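Thiol:disulfide interchange protein DsbC (Haemophilus influenzae, PDB 1T3B) probably forms and rearranges disulfide bonds in other periplasmic proteins, acting as a homodimeric isomerase with a redox-active cysteine pair. Local coordinates at residues Cys101-Leu104 / His105-Leu108; Val68-Leu71 / Asn72-Asp76; Phe147-Asn150 / Glu151-Gly155. All blocks are in the same frame, centred on the assembly; numbering follows the deposited sequence.

Interaction 1 of 3, residues Cys101-Leu104 / His105-Leu108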
loop_
_atom_site.group_PDB
_atom_site.type_symbol
_atom_site.label_atom_id
_atom_site.label_comp_id
_atom_site.label_asym_id
_atom_site.label_seq_id
_atom_site.Cartn_x
_atom_site.Cartn_y
_atom_site.Cartn_z
ATOM N N CYS A 101 -25.377 19.553 1.327
ATOM C CA CYS A 101 -24.941 20.073 0.044
ATOM C C CYS A 101 -25.964 21.168 -0.211
ATOM O O CYS A 101 -25.641 22.261 -0.670
ATOM C CB CYS A 101 -25.051 19.012 -1.046
ATOM S SG CYS A 101 -24.188 17.469 -0.652
ATOM N N HIS A 102 -27.215 20.860 0.103
ATOM C CA HIS A 102 -28.266 21.824 -0.092
ATOM C C HIS A 102 -27.964 23.093 0.686
ATOM O O HIS A 102 -27.909 24.183 0.116
ATOM C CB HIS A 102 -29.604 21.254 0.358
ATOM C CG HIS A 102 -30.702 22.265 0.366
ATOM N ND1 HIS A 102 -31.265 22.758 -0.793
ATOM C CD2 HIS A 102 -31.299 22.926 1.385
ATOM C CE1 HIS A 102 -32.165 23.677 -0.486
ATOM N NE2 HIS A 102 -32.204 23.799 0.829
ATOM N N LEU A 103 -27.766 22.935 1.992
ATOM C CA LEU A 103 -27.473 24.046 2.893
ATOM C C LEU A 103 -26.300 24.869 2.380
ATOM O O LEU A 103 -26.374 26.089 2.316
ATOM C CB LEU A 103 -27.158 23.512 4.292
ATOM C CG LEU A 103 -26.998 24.554 5.404
ATOM C CD1 LEU A 103 -28.317 25.279 5.583
ATOM C CD2 LEU A 103 -26.575 23.880 6.708
ATOM N N LEU A 104 -25.217 24.196 2.018
ATOM C CA LEU A 104 -24.050 24.878 1.488
ATOM C C LEU A 104 -24.467 25.747 0.302
ATOM O O LEU A 104 -24.018 26.874 0.145
ATOM C CB LEU A 104 -22.998 23.835 1.082
ATOM C CG LEU A 104 -21.993 23.944 -0.076
ATOM C CD1 LEU A 104 -21.511 25.354 -0.320
ATOM C CD2 LEU A 104 -20.818 23.050 0.270
ATOM N N HIS A 105 -25.361 25.219 -0.517
ATOM C CA HIS A 105 -25.833 25.930 -1.690
ATOM C C HIS A 105 -26.624 27.186 -1.330
ATOM O O HIS A 105 -26.489 28.226 -1.980
ATOM C CB HIS A 105 -26.691 24.996 -2.539
ATOM C CG HIS A 105 -26.886 25.472 -3.942
ATOM N ND1 HIS A 105 -27.702 26.534 -4.264
ATOM C CD2 HIS A 105 -26.342 25.049 -5.107
ATOM C CE1 HIS A 105 -27.653 26.744 -5.565
ATOM N NE2 HIS A 105 -26.834 25.856 -6.100
ATOM N N GLN A 106 -27.447 27.095 -0.293
ATOM C CA GLN A 106 -28.240 28.239 0.127
ATOM C C GLN A 106 -27.377 29.381 0.618
ATOM O O GLN A 106 -27.891 30.420 0.997
ATOM C CB GLN A 106 -29.201 27.846 1.241
ATOM C CG GLN A 106 -30.334 26.958 0.796
ATOM C CD GLN A 106 -31.364 26.755 1.885
ATOM O OE1 GLN A 106 -31.067 26.197 2.935
ATOM N NE2 GLN A 106 -32.583 27.218 1.641
ATOM N N GLN A 107 -26.067 29.196 0.604
ATOM C CA GLN A 107 -25.170 30.228 1.092
ATOM C C GLN A 107 -24.090 30.633 0.114
ATOM O O GLN A 107 -23.055 31.164 0.519
ATOM C CB GLN A 107 -24.526 29.764 2.390
ATOM C CG GLN A 107 -25.550 29.388 3.441
ATOM C CD GLN A 107 -24.951 28.711 4.639
ATOM O OE1 GLN A 107 -24.023 29.228 5.242
ATOM N NE2 GLN A 107 -25.484 27.552 4.999
ATOM N N LEU A 108 -24.322 30.390 -1.169
ATOM C CA LEU A 108 -23.337 30.771 -2.163
ATOM C C LEU A 108 -23.067 32.264 -2.023
ATOM O O LEU A 108 -21.927 32.713 -2.149
ATOM C CB LEU A 108 -23.835 30.467 -3.583
ATOM C CG LEU A 108 -23.649 29.080 -4.200
ATOM C CD1 LEU A 108 -22.323 28.505 -3.768
ATOM C CD2 LEU A 108 -24.755 28.177 -3.790
#
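His102 and Gln106, one helical turn apart, make the main flat-group contact. Their ring and amide planes differ by 38°, and Gln106 CG sits 4.1 Å from the centroid of the His102 ring, an off-centre CH-pi contact. The amide carbon Gln106 CD comes to 3.2 Å from His102 NE2. With CG of His102 anti to the backbone N (chi1 172°), the ring leans along the helix toward the next turn.

Among the backbone bonds, His105 N reaches Cys101 O at 3.0 Å, while Gln106 N bonds His102 O, also at 3.0 Å.

One side-chain bond is weak: Gln107 NE2 to Leu103 O, 3.2 Å at 133°. The same NE2 also bonds Tyr196 OH, and it packs 3.4 Å from Leu103 CG, the two side chains crossing at a slant. His105 sends NE2 elsewhere, to Tyr81 OH.

The chain then turns (type I, His105 to Leu108), with Gln107 as N-cap of helix 108-113. Cys101, disulfide-linked to Cys98, marks this as the redox-active CxxC helix of the thioredoxin fold, broken by a turn into two helical pieces.

Interaction 2 of 3, residues Val68-Leu71 / Asn72-Asp76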
loop_
_atom_site.group_PDB
_atom_site.type_symbol
_atom_site.label_atom_id
_atom_site.label_comp_id
_atom_site.label_asym_id
_atom_site.label_seq_id
_atom_site.Cartn_x
_atom_site.Cartn_y
_atom_site.Cartn_z
ATOM N N VAL A 68 -4.787 17.061 -8.705
ATOM C CA VAL A 68 -5.415 18.374 -8.843
ATOM C C VAL A 68 -5.493 18.853 -10.289
ATOM O O VAL A 68 -6.506 19.406 -10.703
ATOM C CB VAL A 68 -4.669 19.442 -8.031
ATOM C CG1 VAL A 68 -3.378 19.829 -8.725
ATOM C CG2 VAL A 68 -5.543 20.647 -7.842
ATOM N N ASP A 69 -4.425 18.653 -11.055
ATOM C CA ASP A 69 -4.419 19.065 -12.455
ATOM C C ASP A 69 -5.566 18.345 -13.158
ATOM O O ASP A 69 -6.281 18.934 -13.968
ATOM C CB ASP A 69 -3.096 18.697 -13.147
ATOM C CG ASP A 69 -1.881 19.328 -12.483
ATOM O OD1 ASP A 69 -2.030 20.363 -11.795
ATOM O OD2 ASP A 69 -0.766 18.790 -12.669
ATOM N N LYS A 70 -5.722 17.063 -12.845
ATOM C CA LYS A 70 -6.783 16.232 -13.410
ATOM C C LYS A 70 -8.117 16.942 -13.176
ATOM O O LYS A 70 -8.868 17.195 -14.111
ATOM C CB LYS A 70 -6.776 14.865 -12.714
ATOM C CG LYS A 70 -7.940 13.943 -13.021
ATOM C CD LYS A 70 -7.795 13.271 -14.358
ATOM C CE LYS A 70 -8.586 11.974 -14.388
ATOM N NZ LYS A 70 -8.269 11.095 -13.221
ATOM N N LEU A 71 -8.394 17.268 -11.917
ATOM C CA LEU A 71 -9.619 17.959 -11.535
ATOM C C LEU A 71 -9.754 19.264 -12.317
ATOM O O LEU A 71 -10.655 19.417 -13.139
ATOM C CB LEU A 71 -9.607 18.234 -10.030
ATOM C CG LEU A 71 -10.722 19.089 -9.445
ATOM C CD1 LEU A 71 -11.036 18.649 -8.028
ATOM C CD2 LEU A 71 -10.292 20.518 -9.456
ATOM N N ASN A 72 -8.851 20.203 -12.070
ATOM C CA ASN A 72 -8.882 21.468 -12.772
ATOM C C ASN A 72 -9.169 21.266 -14.246
ATOM O O ASN A 72 -9.929 22.011 -14.846
ATOM C CB ASN A 72 -7.554 22.189 -12.612
ATOM C CG ASN A 72 -7.475 22.938 -11.323
ATOM O OD1 ASN A 72 -8.488 23.130 -10.667
ATOM N ND2 ASN A 72 -6.283 23.389 -10.953
ATOM N N SER A 73 -8.577 20.239 -14.831
ATOM C CA SER A 73 -8.789 19.986 -16.248
ATOM C C SER A 73 -10.264 19.806 -16.617
ATOM O O SER A 73 -10.586 19.614 -17.779
ATOM C CB SER A 73 -8.010 18.743 -16.681
ATOM O OG SER A 73 -8.774 17.569 -16.477
ATOM N N TYR A 74 -11.151 19.867 -15.628
ATOM C CA TYR A 74 -12.588 19.682 -15.854
ATOM C C TYR A 74 -13.352 20.988 -15.744
ATOM O O TYR A 74 -14.567 21.030 -15.914
ATOM C CB TYR A 74 -13.159 18.670 -14.849
ATOM C CG TYR A 74 -12.660 17.259 -15.055
ATOM C CD1 TYR A 74 -12.369 16.787 -16.333
ATOM C CD2 TYR A 74 -12.523 16.384 -13.986
ATOM C CE1 TYR A 74 -11.955 15.474 -16.544
ATOM C CE2 TYR A 74 -12.108 15.062 -14.186
ATOM C CZ TYR A 74 -11.826 14.613 -15.470
ATOM O OH TYR A 74 -11.428 13.306 -15.678
ATOM N N LYS A 75 -12.611 22.041 -15.439
ATOM C CA LYS A 75 -13.133 23.388 -15.299
ATOM C C LYS A 75 -14.418 23.686 -16.091
ATOM O O LYS A 75 -15.384 24.192 -15.530
ATOM C CB LYS A 75 -12.011 24.364 -15.682
ATOM C CG LYS A 75 -12.406 25.816 -15.872
ATOM C CD LYS A 75 -11.205 26.639 -16.355
ATOM C CE LYS A 75 -11.633 28.033 -16.803
ATOM N NZ LYS A 75 -10.482 28.839 -17.282
ATOM N N ASP A 76 -14.440 23.362 -17.382
ATOM C CA ASP A 76 -15.612 23.634 -18.223
ATOM C C ASP A 76 -16.791 22.684 -18.049
ATOM O O ASP A 76 -17.689 22.642 -18.889
ATOM C CB ASP A 76 -15.214 23.647 -19.705
ATOM C CG ASP A 76 -14.150 24.683 -20.016
ATOM O OD1 ASP A 76 -14.210 25.792 -19.439
ATOM O OD2 ASP A 76 -13.261 24.394 -20.842
#
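Lys70 and Tyr74 run side by side and point the same way where helix 63-72 ends and unwinds into a type I turn, Asn72 to Lys75. In DsbC proteins a helix of this kind joins the N-terminal dimerisation domain to the thioredoxin-like domain. Lys70 starts with CG anti to the backbone N (chi1 171°) and then bends at chi2 and chi4, which carries its CE to 3.4 Å from Tyr74 OH; the contact is thus between an aliphatic carbon and the phenol oxygen. Both residues also lie against Leu173 of helix 166-177.

The Tyr74 ring is turned so that one face looks back at the helix end. Lys70 O stands 3.7 Å above its plane, over the centre, and Ser73 OG lies over the same face but nearer the rim. Ser73 OG is modelled as a donor to Lys70 O at a very short distance, so its exact length is doubtful.

Leu71 and Asn72 diverge from this pair. Their side chains slant across one another, with Leu71 CD2 3.4 Å from Asn72 OD1. That oxygen takes a hydrogen bond from Arg119 NH2 of strand 116-122, the strand on which Leu71 also packs, so the helix end is fastened to the sheet by both polar and apolar contacts. The backbone bonds confirm regular helix up to this point: Ser73 N meets Asp69 O at 2.8 Å, and Asn72 N donates to Val68 O at 2.8 Å and 157°.

Interaction 3 of 3, residues Phe147-Asn150 / Glu151-Gly155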
loop_
_atom_site.group_PDB
_atom_site.type_symbol
_atom_site.label_atom_id
_atom_site.label_comp_id
_atom_site.label_asym_id
_atom_site.label_seq_id
_atom_site.Cartn_x
_atom_site.Cartn_y
_atom_site.Cartn_z
ATOM N N PHE A 147 -28.775 27.408 -13.923
ATOM C CA PHE A 147 -30.220 27.477 -13.826
ATOM C C PHE A 147 -30.738 26.102 -13.491
ATOM O O PHE A 147 -31.562 25.945 -12.598
ATOM C CB PHE A 147 -30.835 27.941 -15.151
ATOM C CG PHE A 147 -32.320 28.141 -15.097
ATOM C CD1 PHE A 147 -32.854 29.377 -14.751
ATOM C CD2 PHE A 147 -33.185 27.089 -15.386
ATOM C CE1 PHE A 147 -34.232 29.564 -14.696
ATOM C CE2 PHE A 147 -34.563 27.259 -15.334
ATOM C CZ PHE A 147 -35.091 28.496 -14.989
ATOM N N ALA A 148 -30.245 25.107 -14.214
ATOM C CA ALA A 148 -30.664 23.731 -14.003
ATOM C C ALA A 148 -30.446 23.300 -12.567
ATOM O O ALA A 148 -31.332 22.706 -11.953
ATOM C CB ALA A 148 -29.909 22.816 -14.932
ATOM N N LEU A 149 -29.261 23.610 -12.044
ATOM C CA LEU A 149 -28.895 23.264 -10.679
ATOM C C LEU A 149 -29.650 24.107 -9.670
ATOM O O LEU A 149 -30.157 23.578 -8.684
ATOM C CB LEU A 149 -27.384 23.437 -10.448
ATOM C CG LEU A 149 -26.892 23.136 -9.018
ATOM C CD1 LEU A 149 -27.140 21.659 -8.745
ATOM C CD2 LEU A 149 -25.408 23.489 -8.836
ATOM N N ASN A 150 -29.715 25.413 -9.904
ATOM C CA ASN A 150 -30.430 26.271 -8.976
ATOM C C ASN A 150 -31.841 25.739 -8.789
ATOM O O ASN A 150 -32.350 25.692 -7.664
ATOM C CB ASN A 150 -30.463 27.721 -9.463
ATOM C CG ASN A 150 -29.136 28.437 -9.263
ATOM O OD1 ASN A 150 -28.333 28.070 -8.406
ATOM N ND2 ASN A 150 -28.909 29.476 -10.043
ATOM N N GLU A 151 -32.454 25.304 -9.889
ATOM C CA GLU A 151 -33.808 24.759 -9.856
ATOM C C GLU A 151 -33.909 23.386 -9.204
ATOM O O GLU A 151 -34.870 23.097 -8.503
ATOM C CB GLU A 151 -34.382 24.722 -11.265
ATOM C CG GLU A 151 -34.781 26.105 -11.758
ATOM C CD GLU A 151 -35.975 26.674 -11.001
ATOM O OE1 GLU A 151 -37.092 26.139 -11.164
ATOM O OE2 GLU A 151 -35.797 27.652 -10.240
ATOM N N ALA A 152 -32.925 22.533 -9.438
ATOM C CA ALA A 152 -32.921 21.221 -8.816
ATOM C C ALA A 152 -32.883 21.403 -7.299
ATOM O O ALA A 152 -33.522 20.664 -6.543
ATOM C CB ALA A 152 -31.710 20.433 -9.266
ATOM N N GLU A 153 -32.136 22.403 -6.847
ATOM C CA GLU A 153 -32.023 22.652 -5.418
ATOM C C GLU A 153 -33.296 23.218 -4.822
ATOM O O GLU A 153 -33.526 23.132 -3.620
ATOM C CB GLU A 153 -30.862 23.595 -5.144
ATOM C CG GLU A 153 -29.524 22.968 -5.396
ATOM C CD GLU A 153 -29.250 21.785 -4.470
ATOM O OE1 GLU A 153 -29.386 21.936 -3.241
ATOM O OE2 GLU A 153 -28.890 20.698 -4.966
ATOM N N LYS A 154 -34.124 23.810 -5.663
ATOM C CA LYS A 154 -35.371 24.364 -5.181
ATOM C C LYS A 154 -36.468 23.292 -5.228
ATOM O O LYS A 154 -37.610 23.530 -4.852
ATOM C CB LYS A 154 -35.755 25.590 -6.016
ATOM C CG LYS A 154 -34.880 26.815 -5.762
ATOM C CD LYS A 154 -35.274 27.980 -6.644
ATOM C CE LYS A 154 -34.255 29.114 -6.577
ATOM N NZ LYS A 154 -34.424 30.095 -7.699
ATOM N N GLY A 155 -36.105 22.099 -5.687
ATOM C CA GLY A 155 -37.066 21.017 -5.761
ATOM C C GLY A 155 -37.545 20.666 -7.162
ATOM O O GLY A 155 -38.205 19.643 -7.349
#
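Leu149 and Glu153 mark the tightly packed side of this helical turn. Glu153 N bonds Leu149 O at 2.9 Å, and Glu153 CG lies 3.4 Å from the same oxygen, so the carbonyl meets both the amide and the first methylene groups of the side chain. Ala152 is buried too: its N bonds Ala148 O at 3.0 Å, and its methyl group packs on Ile139 of helix 131-141, which also meets Ala148 and Leu149. Asn150 turns its polar end to the fold, its OD1 hydrogen-bonded to Tyr81 OH of strand 79-81.

Toward the C-terminal end the regular pattern gives way. Lys154 N has only a weak bond to Asn150 O, 3.3 Å at 125°, and a second weak one to Glu151 O. Gly155 then leaves helical geometry with a phi of 107°, completing a Schellman motif that closes helix 145-153 of the thioredoxin-like domain; its N bonds Ala152 O at 3.1 Å. The backbone angles of Gly155 are ones that by themselves call for glycine.

The other side faces outward and is held more loosely. Phe147, exposed, lies alongside Glu151, and the two point the same way. Glu151 CG sits over one ring face, 4.1 Å from the centroid and shifted toward the rim, a CH-pi contact. The Glu151 chain bends at chi2, and its carboxylate plane lies 26° from the ring plane. Its OE1 accepts a hydrogen bond from Asn156 ND2, whereas OE2 forms a long salt bridge, 3.8 Å, to Lys154 NZ.

How the interactions relate
Interactions 1 and 3 are neighbours, with centres about 12 Å apart. Four pairs document the touch: His102 ND1 to Glu153 OE1 at 3.2 Å is a probable hydrogen bond, and packing contacts join His105 CE1 to Asn150 OD1 (3.2 Å), His105 CD2 to Glu153 CG (3.8 Å) and His105 NE2 to Leu149 CD2 (3.9 Å). Helix 145-153 therefore packs against the helix carrying the redox-active disulfide, and His102, next to Cys101, is tied to it. Interaction 2 stands apart: its nearest atoms are about 14 Å from interaction 1 and about 12 Å from interaction 3. It shares strand 116-122 with interaction 1, through Arg119 and Leu121 on its side and through Val118 and Tyr120, which touch Leu108.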